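Local atomic coordinates of endoglucanase A (Clostridium acetobutylicum, PDB entry 3IK2), a protein that is a family 44 glycoside hydrolase that probably cleaves internal beta-1,4-glucosidic bonds of cellulose and related glucans. Residues 280-283 and 288-291; 292-295 and 299-302; 200-205 and 256-261; 38-43 and 185-190. All blocks are in the same frame, centred on the assembly; numbering follows the deposited sequence.

Contact 1: 280-283 and 288-291; sequences PEAK and RVTT
Arg288 reaches back to the backbone of Pro280 and donates NE-H to the carbonyl O at 2.8 Å, in a bond that is nearly straight (174° at the hydrogen) and lies in the guanidinium plane. NH2 of Arg288 adds a weak second bond to the same Pro280 O, while also donating to the carbonyl of Tyr279. What delivers the group is an extended chain, with CG anti to the backbone N (chi1 -166°). Glu281 meets Arg288 differently: its carboxylate is stacked on one guanidinium face, the two planes 18° apart, and OE1 sits 3.4 Å from Arg288 NE. OE1 lies over that face rather than at the N-H edge, so this salt bridge is electrostatic; the other oxygen, OE2, is bonded to Trp320. Behind these side chains lies a small beta hairpin in the excursion that follows barrel strand 273-278. Lys283 and Arg288 form an antiparallel non-hydrogen-bonded pair, CA to CA 4.3 Å, and next to it Val289 N donates to Ala282 O at 2.9 Å. From Arg288 the chain folds into a type I beta turn, closed by Thr291 N on Arg288 O at 3.1 Å. Apolar contacts complete the junction. The Val289 side chain crosses that of Pro280 at about a right angle, with CG2 3.8 Å from Pro280 CB and 4.2 Å from Ala282 CB, while Val289 also rests on Ala302 of helix 297-305.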
loop_
_atom_site.group_PDB
_atom_site.type_symbol
_atom_site.label_atom_id
_atom_site.label_comp_id
_atom_site.label_asym_id
_atom_site.label_seq_id
_atom_site.Cartn_x
_atom_site.Cartn_y
_atom_site.Cartn_z
ATOM N N PRO A 280 -10.165 -5.437 3.134
ATOM C CA PRO A 280 -10.787 -6.766 3.154
ATOM C C PRO A 280 -12.321 -6.727 3.330
ATOM O O PRO A 280 -12.853 -5.948 4.138
ATOM C CB PRO A 280 -10.100 -7.477 4.339
ATOM C CG PRO A 280 -9.319 -6.409 5.072
ATOM C CD PRO A 280 -9.055 -5.318 4.109
ATOM N N GLU A 281 -13.000 -7.552 2.539
ATOM C CA GLU A 281 -14.433 -7.757 2.627
ATOM C C GLU A 281 -14.761 -8.909 3.584
ATOM O O GLU A 281 -15.921 -9.112 3.957
ATOM C CB GLU A 281 -15.007 -8.046 1.233
ATOM C CG GLU A 281 -14.998 -6.846 0.286
ATOM C CD GLU A 281 -16.213 -5.945 0.442
ATOM O OE1 GLU A 281 -16.848 -5.945 1.508
ATOM O OE2 GLU A 281 -16.531 -5.200 -0.501
ATOM N N ALA A 282 -13.719 -9.643 3.980
ATOM C CA ALA A 282 -13.807 -10.745 4.945
ATOM C C ALA A 282 -14.655 -10.381 6.165
ATOM O O ALA A 282 -14.500 -9.300 6.750
ATOM C CB ALA A 282 -12.395 -11.156 5.381
ATOM N N LYS A 283 -15.581 -11.270 6.523
ATOM C CA LYS A 283 -16.434 -11.042 7.682
ATOM C C LYS A 283 -16.190 -12.101 8.730
ATOM O O LYS A 283 -15.818 -13.253 8.404
ATOM C CB LYS A 283 -17.917 -11.097 7.286
ATOM C CG LYS A 283 -18.362 -10.021 6.275
ATOM C CD LYS A 283 -19.763 -10.360 5.758
ATOM C CE LYS A 283 -20.743 -10.196 6.909
ATOM N NZ LYS A 283 -22.137 -10.456 6.519
ATOM N N ARG A 288 -17.852 -6.992 8.874
ATOM C CA ARG A 288 -16.665 -6.794 8.054
ATOM C C ARG A 288 -15.466 -6.458 8.950
ATOM O O ARG A 288 -15.599 -5.665 9.896
ATOM C CB ARG A 288 -16.913 -5.711 7.020
ATOM C CG ARG A 288 -15.882 -5.680 5.929
ATOM C CD ARG A 288 -16.239 -4.612 4.959
ATOM N NE ARG A 288 -15.155 -4.427 4.006
ATOM C CZ ARG A 288 -15.157 -3.519 3.041
ATOM N NH1 ARG A 288 -16.199 -2.706 2.925
ATOM N NH2 ARG A 288 -14.112 -3.419 2.217
ATOM N N VAL A 289 -14.315 -7.084 8.680
ATOM C CA VAL A 289 -13.163 -7.052 9.626
ATOM C C VAL A 289 -12.521 -5.669 9.768
ATOM O O VAL A 289 -11.796 -5.387 10.735
ATOM C CB VAL A 289 -12.093 -8.142 9.284
ATOM C CG1 VAL A 289 -12.710 -9.517 9.308
ATOM C CG2 VAL A 289 -11.432 -7.890 7.888
ATOM N N THR A 290 -12.800 -4.811 8.786
ATOM C CA THR A 290 -12.363 -3.412 8.772
ATOM C C THR A 290 -12.969 -2.595 9.930
ATOM O O THR A 290 -12.560 -1.465 10.156
ATOM C CB THR A 290 -12.734 -2.724 7.412
ATOM O OG1 THR A 290 -14.107 -2.996 7.108
ATOM C CG2 THR A 290 -11.871 -3.261 6.258
ATOM N N THR A 291 -13.945 -3.152 10.649
ATOM C CA THR A 291 -14.522 -2.461 11.808
ATOM C C THR A 291 -13.520 -2.133 12.922
ATOM O O THR A 291 -12.541 -2.840 13.112
ATOM C CB THR A 291 -15.717 -3.216 12.452
ATOM O OG1 THR A 291 -16.163 -2.461 13.578
ATOM C CG2 THR A 291 -15.315 -4.622 12.952
#

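Contact 2: 292-295 and 299-302; sequences SDTS and CNKA
An Asx turn shapes the loop 292-295 that leads into helix 297-305, and Asn300 of that helix holds the loop by bonding to Thr294. Asn300 ND2 donates to Thr294 O at 2.8 Å with an N-H...O angle of 167°. The acceptor lies within the amide plane of Asn300, yet the donor stands above the Thr294 carbonyl plane, 38° out of it, so the bond is straight for the amide and off-axis for the carbonyl. The other end of the amide, OD1, passes 3.8 Å from Thr294 CB, the two side chains crossing at about a right angle. A water lies 2.8 Å from Asn300 OD1 and donates to it; its separation from Asp293 O is too short to be trusted, so a bridge to that carbonyl is doubtful. Within the loop, Asp293 OD1 accepts from Ser295 N at 3.2 Å, which defines the Asx turn, and from Ser295 OG at 2.7 Å. The hydroxyl uses the syn lone pair, whereas the backbone N comes from above the carboxylate plane, so two donors grip one oxygen from different directions. Asn300 OD1 also bonds to Arg303, one turn on. The Asx turn at Asp293 thus stands just before helix 297-305, whose Asn300 is bonded through ND2 to the Tyr450 hydroxyl as well, in the loop between beta-domain strands 440-447 and 454-461.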
loop_
_atom_site.group_PDB
_atom_site.type_symbol
_atom_site.label_atom_id
_atom_site.label_comp_id
_atom_site.label_asym_id
_atom_site.label_seq_id
_atom_site.Cartn_x
_atom_site.Cartn_y
_atom_site.Cartn_z
ATOM N N SER A 292 -13.816 -1.071 13.670
ATOM C CA SER A 292 -13.068 -0.681 14.861
ATOM C C SER A 292 -13.558 -1.400 16.141
ATOM O O SER A 292 -12.914 -1.328 17.193
ATOM C CB SER A 292 -13.184 0.820 15.044
ATOM O OG SER A 292 -14.434 1.153 15.619
ATOM N N ASP A 293 -14.699 -2.088 16.035
ATOM C CA ASP A 293 -15.282 -2.828 17.148
ATOM C C ASP A 293 -14.580 -4.175 17.431
ATOM O O ASP A 293 -14.810 -5.194 16.750
ATOM C CB ASP A 293 -16.784 -3.004 16.917
ATOM C CG ASP A 293 -17.451 -3.930 17.941
ATOM O OD1 ASP A 293 -17.044 -3.990 19.110
ATOM O OD2 ASP A 293 -18.421 -4.603 17.550
ATOM N N THR A 294 -13.758 -4.189 18.477
ATOM C CA THR A 294 -12.999 -5.391 18.818
ATOM C C THR A 294 -13.631 -6.238 19.975
ATOM O O THR A 294 -12.995 -7.161 20.498
ATOM C CB THR A 294 -11.511 -5.039 19.077
ATOM O OG1 THR A 294 -11.421 -4.139 20.182
ATOM C CG2 THR A 294 -10.910 -4.368 17.857
ATOM N N SER A 295 -14.873 -5.926 20.367
ATOM C CA SER A 295 -15.589 -6.787 21.328
ATOM C C SER A 295 -16.076 -8.089 20.651
ATOM O O SER A 295 -16.297 -9.079 21.316
ATOM C CB SER A 295 -16.755 -6.060 21.994
ATOM O OG SER A 295 -17.735 -5.700 21.040
ATOM N N CYS A 299 -15.275 -11.806 14.773
ATOM C CA CYS A 299 -14.754 -10.783 13.885
ATOM C C CYS A 299 -13.223 -10.642 14.092
ATOM O O CYS A 299 -12.481 -10.621 13.108
ATOM C CB CYS A 299 -15.503 -9.456 14.058
ATOM S SG CYS A 299 -15.164 -8.236 12.772
ATOM N N ASN A 300 -12.767 -10.576 15.354
ATOM C CA ASN A 300 -11.324 -10.534 15.650
ATOM C C ASN A 300 -10.562 -11.701 15.009
ATOM O O ASN A 300 -9.444 -11.529 14.436
ATOM C CB ASN A 300 -11.043 -10.467 17.142
ATOM C CG ASN A 300 -11.650 -9.235 17.828
ATOM O OD1 ASN A 300 -12.059 -8.279 17.188
ATOM N ND2 ASN A 300 -11.649 -9.251 19.167
ATOM N N LYS A 301 -11.182 -12.877 15.061
ATOM C CA LYS A 301 -10.583 -14.110 14.512
ATOM C C LYS A 301 -10.477 -14.080 12.997
ATOM O O LYS A 301 -9.433 -14.388 12.442
ATOM C CB LYS A 301 -11.368 -15.353 14.957
ATOM C CG LYS A 301 -11.069 -15.728 16.361
ATOM C CD LYS A 301 -12.003 -16.806 16.898
ATOM C CE LYS A 301 -11.560 -17.201 18.295
ATOM N NZ LYS A 301 -12.565 -18.056 18.988
ATOM N N ALA A 302 -11.580 -13.735 12.343
ATOM C CA ALA A 302 -11.605 -13.539 10.915
ATOM C C ALA A 302 -10.555 -12.529 10.461
ATOM O O ALA A 302 -10.004 -12.674 9.351
ATOM C CB ALA A 302 -12.995 -13.077 10.483
HETATM O O HOH W 1 -13.798 -6.959 15.450
#

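Contact 3: 200-205 and 256-261; sequences EVLDKD and LDNMKK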
loop_
_atom_site.group_PDB
_atom_site.type_symbol
_atom_site.label_atom_id
_atom_site.label_comp_id
_atom_site.label_asym_id
_atom_site.label_seq_id
_atom_site.Cartn_x
_atom_site.Cartn_y
_atom_site.Cartn_z
ATOM N N GLU A 200 -11.647 5.122 -21.207
ATOM C CA GLU A 200 -11.261 6.392 -20.607
ATOM C C GLU A 200 -10.095 6.231 -19.609
ATOM O O GLU A 200 -9.077 6.924 -19.710
ATOM C CB GLU A 200 -12.468 7.066 -19.942
ATOM C CG GLU A 200 -12.080 8.251 -19.041
ATOM C CD GLU A 200 -13.268 8.866 -18.283
ATOM O OE1 GLU A 200 -14.371 8.283 -18.307
ATOM O OE2 GLU A 200 -13.083 9.928 -17.653
ATOM N N VAL A 201 -10.235 5.300 -18.666
ATOM C CA VAL A 201 -9.159 5.055 -17.690
ATOM C C VAL A 201 -7.816 4.670 -18.351
ATOM O O VAL A 201 -6.749 5.173 -17.960
ATOM C CB VAL A 201 -9.551 4.033 -16.576
ATOM C CG1 VAL A 201 -9.553 2.626 -17.067
ATOM C CG2 VAL A 201 -8.590 4.148 -15.387
ATOM N N LEU A 202 -7.885 3.765 -19.326
ATOM C CA LEU A 202 -6.726 3.334 -20.095
ATOM C C LEU A 202 -6.030 4.553 -20.738
ATOM O O LEU A 202 -4.826 4.724 -20.621
ATOM C CB LEU A 202 -7.178 2.342 -21.181
ATOM C CG LEU A 202 -6.161 1.910 -22.237
ATOM C CD1 LEU A 202 -4.940 1.198 -21.595
ATOM C CD2 LEU A 202 -6.814 1.031 -23.322
ATOM N N ASP A 203 -6.830 5.387 -21.404
ATOM C CA ASP A 203 -6.341 6.555 -22.144
ATOM C C ASP A 203 -5.722 7.600 -21.215
ATOM O O ASP A 203 -4.618 8.087 -21.469
ATOM C CB ASP A 203 -7.489 7.165 -22.963
ATOM C CG ASP A 203 -7.142 8.520 -23.542
ATOM O OD1 ASP A 203 -7.849 9.500 -23.230
ATOM O OD2 ASP A 203 -6.159 8.618 -24.308
ATOM N N LYS A 204 -6.425 7.917 -20.137
ATOM C CA LYS A 204 -5.928 8.887 -19.157
ATOM C C LYS A 204 -4.697 8.387 -18.422
ATOM O O LYS A 204 -3.726 9.118 -18.268
ATOM C CB LYS A 204 -7.030 9.248 -18.169
ATOM C CG LYS A 204 -7.907 10.397 -18.659
ATOM C CD LYS A 204 -9.115 10.548 -17.767
ATOM C CE LYS A 204 -9.862 11.850 -18.084
ATOM N NZ LYS A 204 -10.987 12.037 -17.135
ATOM N N ASP A 205 -4.718 7.127 -17.995
ATOM C CA ASP A 205 -3.528 6.520 -17.418
ATOM C C ASP A 205 -2.370 6.552 -18.387
ATOM O O ASP A 205 -1.228 6.771 -17.985
ATOM C CB ASP A 205 -3.793 5.080 -16.962
ATOM C CG ASP A 205 -4.446 5.025 -15.620
ATOM O OD1 ASP A 205 -4.995 6.070 -15.197
ATOM O OD2 ASP A 205 -4.430 3.949 -14.995
ATOM N N LEU A 256 -3.745 -4.478 -18.036
ATOM C CA LEU A 256 -2.335 -4.893 -18.234
ATOM C C LEU A 256 -1.956 -5.091 -19.676
ATOM O O LEU A 256 -0.921 -4.596 -20.142
ATOM C CB LEU A 256 -1.994 -6.155 -17.428
ATOM C CG LEU A 256 -1.900 -6.066 -15.888
ATOM C CD1 LEU A 256 -1.906 -7.466 -15.328
ATOM C CD2 LEU A 256 -0.656 -5.303 -15.399
ATOM N N ASP A 257 -2.805 -5.817 -20.391
ATOM C CA ASP A 257 -2.598 -6.061 -21.806
ATOM C C ASP A 257 -2.502 -4.741 -22.584
ATOM O O ASP A 257 -1.600 -4.548 -23.415
ATOM C CB ASP A 257 -3.726 -6.947 -22.359
ATOM C CG ASP A 257 -3.376 -7.554 -23.728
ATOM O OD1 ASP A 257 -2.179 -7.721 -24.053
ATOM O OD2 ASP A 257 -4.317 -7.850 -24.492
ATOM N N ASN A 258 -3.412 -3.816 -22.296
ATOM C CA ASN A 258 -3.436 -2.567 -23.061
ATOM C C ASN A 258 -2.316 -1.582 -22.699
ATOM O O ASN A 258 -1.800 -0.868 -23.566
ATOM C CB ASN A 258 -4.827 -1.944 -23.002
ATOM C CG ASN A 258 -5.790 -2.598 -24.016
ATOM O OD1 ASN A 258 -5.760 -2.268 -25.205
ATOM N ND2 ASN A 258 -6.642 -3.514 -23.543
ATOM N N MET A 259 -1.904 -1.594 -21.434
ATOM C CA MET A 259 -0.765 -0.794 -21.013
ATOM C C MET A 259 0.516 -1.347 -21.614
ATOM O O MET A 259 1.416 -0.607 -21.920
ATOM C CB MET A 259 -0.647 -0.748 -19.479
ATOM C CG MET A 259 -1.742 0.069 -18.813
ATOM S SD MET A 259 -1.843 1.788 -19.329
ATOM C CE MET A 259 -0.235 2.490 -18.882
ATOM N N LYS A 260 0.587 -2.664 -21.733
ATOM C CA LYS A 260 1.679 -3.308 -22.415
ATOM C C LYS A 260 1.699 -2.863 -23.883
ATOM O O LYS A 260 2.711 -2.374 -24.365
ATOM C CB LYS A 260 1.500 -4.825 -22.294
ATOM C CG LYS A 260 2.777 -5.631 -22.352
ATOM C CD LYS A 260 3.088 -6.069 -23.734
ATOM C CE LYS A 260 4.434 -6.766 -23.790
ATOM N NZ LYS A 260 4.686 -7.177 -25.198
ATOM N N LYS A 261 0.566 -3.020 -24.573
ATOM C CA LYS A 261 0.417 -2.602 -25.982
ATOM C C LYS A 261 0.759 -1.104 -26.164
ATOM O O LYS A 261 1.509 -0.739 -27.078
ATOM C CB LYS A 261 -1.000 -2.959 -26.477
ATOM C CG LYS A 261 -1.468 -2.320 -27.804
ATOM C CD LYS A 261 -2.897 -2.830 -28.181
ATOM C CE LYS A 261 -3.530 -2.182 -29.431
ATOM N NZ LYS A 261 -4.193 -0.846 -29.219
#
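The helical segments 200-205 and 256-261 run in broadly the same direction, their axes inclined by 37° (signed crossing angle -37°) and 10.6 Å apart at closest approach. The nearest CA atoms are those of Leu202 and Met259, at 7.3 Å, and the side chains that meet cluster round this point. Leu202 is the side chain that meets both Asn258 and Met259. With CG anti to the backbone N (chi1 171°), its forked end is swung across the gap, and both methyls straddle the CB of Asn258: CD1 is 3.4 Å and CD2 3.6 Å from it, the side chains crossing at about a right angle. The same CD1 lies 3.9 Å from Met259 SD. The bend at chi2 sets the sulfur of Met259 alongside Leu202, and that at chi3 turns CE; the two chains slide past each other in opposite directions. Met259 SD also comes within 4.5 Å of Asp205 CB. No hydrogen bond joins the two segments themselves. Asn258 ND2 turns back to the Tyr254 carbonyl in its own helix, whereas Asp205 OD2 reaches across to the hydroxyl of Tyr255, a polar link just outside 256-261. These long helices precede barrel strands 220-226 and 273-278, with short helices 229-234 and 241-245 between them in the chain. Leu256 packs the second against helix 331-342, while Glu200 and Lys204 of the first touch Trp184 of helix 184-187.

Contact 4: 38-43 and 185-190; sequences GGNRST and PSTHPL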
loop_
_atom_site.group_PDB
_atom_site.type_symbol
_atom_site.label_atom_id
_atom_site.label_comp_id
_atom_site.label_asym_id
_atom_site.label_seq_id
_atom_site.Cartn_x
_atom_site.Cartn_y
_atom_site.Cartn_z
ATOM N N GLY A 38 -1.997 10.703 -1.450
ATOM C CA GLY A 38 -2.980 10.157 -2.391
ATOM C C GLY A 38 -4.358 10.003 -1.788
ATOM O O GLY A 38 -4.663 10.595 -0.747
ATOM N N GLY A 39 -5.207 9.214 -2.436
ATOM C CA GLY A 39 -6.565 8.997 -1.919
ATOM C C GLY A 39 -7.551 10.004 -2.516
ATOM O O GLY A 39 -7.244 10.722 -3.480
ATOM N N ASN A 40 -8.735 10.072 -1.918
ATOM C CA ASN A 40 -9.829 10.817 -2.492
ATOM C C ASN A 40 -9.585 12.292 -2.699
ATOM O O ASN A 40 -10.146 12.865 -3.614
ATOM C CB ASN A 40 -11.086 10.600 -1.643
ATOM C CG ASN A 40 -11.607 9.194 -1.762
ATOM O OD1 ASN A 40 -11.165 8.443 -2.630
ATOM N ND2 ASN A 40 -12.526 8.815 -0.873
ATOM N N ARG A 41 -8.764 12.892 -1.835
ATOM C CA ARG A 41 -8.481 14.334 -1.870
ATOM C C ARG A 41 -7.559 14.709 -2.998
ATOM O O ARG A 41 -7.495 15.881 -3.373
ATOM C CB ARG A 41 -7.888 14.813 -0.540
ATOM C CG ARG A 41 -8.939 15.138 0.561
ATOM C CD ARG A 41 -9.563 16.515 0.254
ATOM N NE ARG A 41 -10.486 17.031 1.280
ATOM C CZ ARG A 41 -10.860 18.321 1.371
ATOM N NH1 ARG A 41 -10.401 19.239 0.519
ATOM N NH2 ARG A 41 -11.680 18.707 2.330
ATOM N N SER A 42 -6.854 13.714 -3.549
ATOM C CA SER A 42 -5.904 13.913 -4.647
ATOM C C SER A 42 -6.584 14.323 -5.932
ATOM O O SER A 42 -6.039 15.125 -6.690
ATOM C CB SER A 42 -5.031 12.650 -4.881
ATOM O OG SER A 42 -5.781 11.560 -5.431
ATOM N N THR A 43 -7.782 13.801 -6.184
ATOM C CA THR A 43 -8.392 13.917 -7.529
ATOM C C THR A 43 -8.593 15.372 -7.943
ATOM O O THR A 43 -8.327 15.761 -9.104
ATOM C CB THR A 43 -9.728 13.171 -7.596
ATOM O OG1 THR A 43 -9.513 11.788 -7.310
ATOM C CG2 THR A 43 -10.391 13.326 -8.974
ATOM N N PRO A 185 -17.365 9.113 -10.305
ATOM C CA PRO A 185 -18.746 9.647 -10.281
ATOM C C PRO A 185 -19.433 9.635 -8.916
ATOM O O PRO A 185 -20.345 10.432 -8.692
ATOM C CB PRO A 185 -19.507 8.727 -11.258
ATOM C CG PRO A 185 -18.741 7.443 -11.234
ATOM C CD PRO A 185 -17.284 7.861 -11.091
ATOM N N SER A 186 -19.046 8.730 -8.020
ATOM C CA SER A 186 -19.700 8.687 -6.715
ATOM C C SER A 186 -18.894 9.367 -5.626
ATOM O O SER A 186 -19.464 9.863 -4.670
ATOM C CB SER A 186 -20.076 7.266 -6.322
ATOM O OG SER A 186 -18.958 6.449 -6.402
ATOM N N THR A 187 -17.569 9.361 -5.758
ATOM C CA THR A 187 -16.716 10.117 -4.865
ATOM C C THR A 187 -16.661 11.607 -5.286
ATOM O O THR A 187 -16.722 12.513 -4.413
ATOM C CB THR A 187 -15.294 9.533 -4.806
ATOM O OG1 THR A 187 -15.345 8.192 -4.317
ATOM C CG2 THR A 187 -14.393 10.375 -3.854
ATOM N N HIS A 188 -16.540 11.833 -6.596
ATOM C CA HIS A 188 -16.409 13.177 -7.194
ATOM C C HIS A 188 -17.448 13.506 -8.293
ATOM O O HIS A 188 -17.056 13.864 -9.432
ATOM C CB HIS A 188 -14.982 13.384 -7.756
ATOM C CG HIS A 188 -13.913 13.339 -6.706
ATOM N ND1 HIS A 188 -13.770 14.321 -5.744
ATOM C CD2 HIS A 188 -12.978 12.406 -6.433
ATOM C CE1 HIS A 188 -12.761 14.012 -4.951
ATOM N NE2 HIS A 188 -12.258 12.858 -5.354
ATOM N N PRO A 189 -18.765 13.455 -7.947
ATOM C CA PRO A 189 -19.821 13.720 -8.943
ATOM C C PRO A 189 -19.705 15.110 -9.557
ATOM O O PRO A 189 -20.074 15.318 -10.714
ATOM C CB PRO A 189 -21.122 13.613 -8.129
ATOM C CG PRO A 189 -20.716 13.770 -6.696
ATOM C CD PRO A 189 -19.340 13.166 -6.615
ATOM N N LEU A 190 -19.163 16.052 -8.796
ATOM C CA LEU A 190 -19.041 17.427 -9.304
ATOM C C LEU A 190 -17.888 17.610 -10.303
ATOM O O LEU A 190 -17.901 18.544 -11.133
ATOM C CB LEU A 190 -18.922 18.400 -8.128
ATOM C CG LEU A 190 -20.162 19.166 -7.678
ATOM C CD1 LEU A 190 -21.475 18.386 -7.734
ATOM C CD2 LEU A 190 -19.912 19.851 -6.307
HETATM O O HOH W 2 -12.827 7.188 -4.293
#
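The imidazole of His188 docks closely on the backbone of Asn40; on the more exposed side, the polar ends of Asn40 and Thr187 meet through a water. On the tight side NE2 of His188 donates to Asn40 O at 2.7 Å. The oxygen lies nearly in the ring plane and the donor in the carbonyl plane, although the N-H...O angle of 135° shows a bent bond. Thr43 presses obliquely on the same corner of the ring, its CB 3.4 Å from His188 NE2 and its CG2 3.7 Å from His188 CD2. One face of the imidazole is also covered from within its own segment by Thr187 CG2, 3.4 Å above the plane and offset toward the rim. That methyl, set anti to the backbone N of Thr187, serves two partners, since it also touches Asn40 CG directly at 3.7 Å. On the looser side Asn40 and Thr187 are both partly exposed, and their polar atoms are bridged by one water: it donates to Asn40 OD1 at 2.7 Å and accepts from Thr187 OG1 at 2.7 Å. The remaining amide nitrogen of Asn40 is taken by Asp57, and the Thr43 hydroxyl by Asp178. Both segments follow barrel strands, 34-37 and 174-177, which puts them at the C-terminal mouth of the barrel, the end where TIM barrels carry their active sites. Because a carbonyl can only accept, the bond to Asn40 requires a hydrogen on NE2 of His188; with Thr43 and Thr187 packed against the ring, this would restrict the imidazole's rotation.

In the fold
Along the chain, contact 4 closes before contact 3 opens, and contacts 1 and 2 follow. All belong to or border the eight-stranded parallel barrel. Contacts 4 and 1 lie in excursions after its strands, with centres about 23 Å apart, whereas contact 3 joins two outer helices, about 20 Å from contact 4 between centres; helix 184-187 and helix 198-215 link those two in sequence. Contacts 1 and 2, with centres about 9 Å apart, touch where Thr291 CG2 lies 3.6 Å from Cys299 SG. They form one patch near the beta domain, while contacts 3 and 4 lie at other places round the barrel, contact 3 on the opposite side of the chain's centre from contact 2, about 39 Å away between centres.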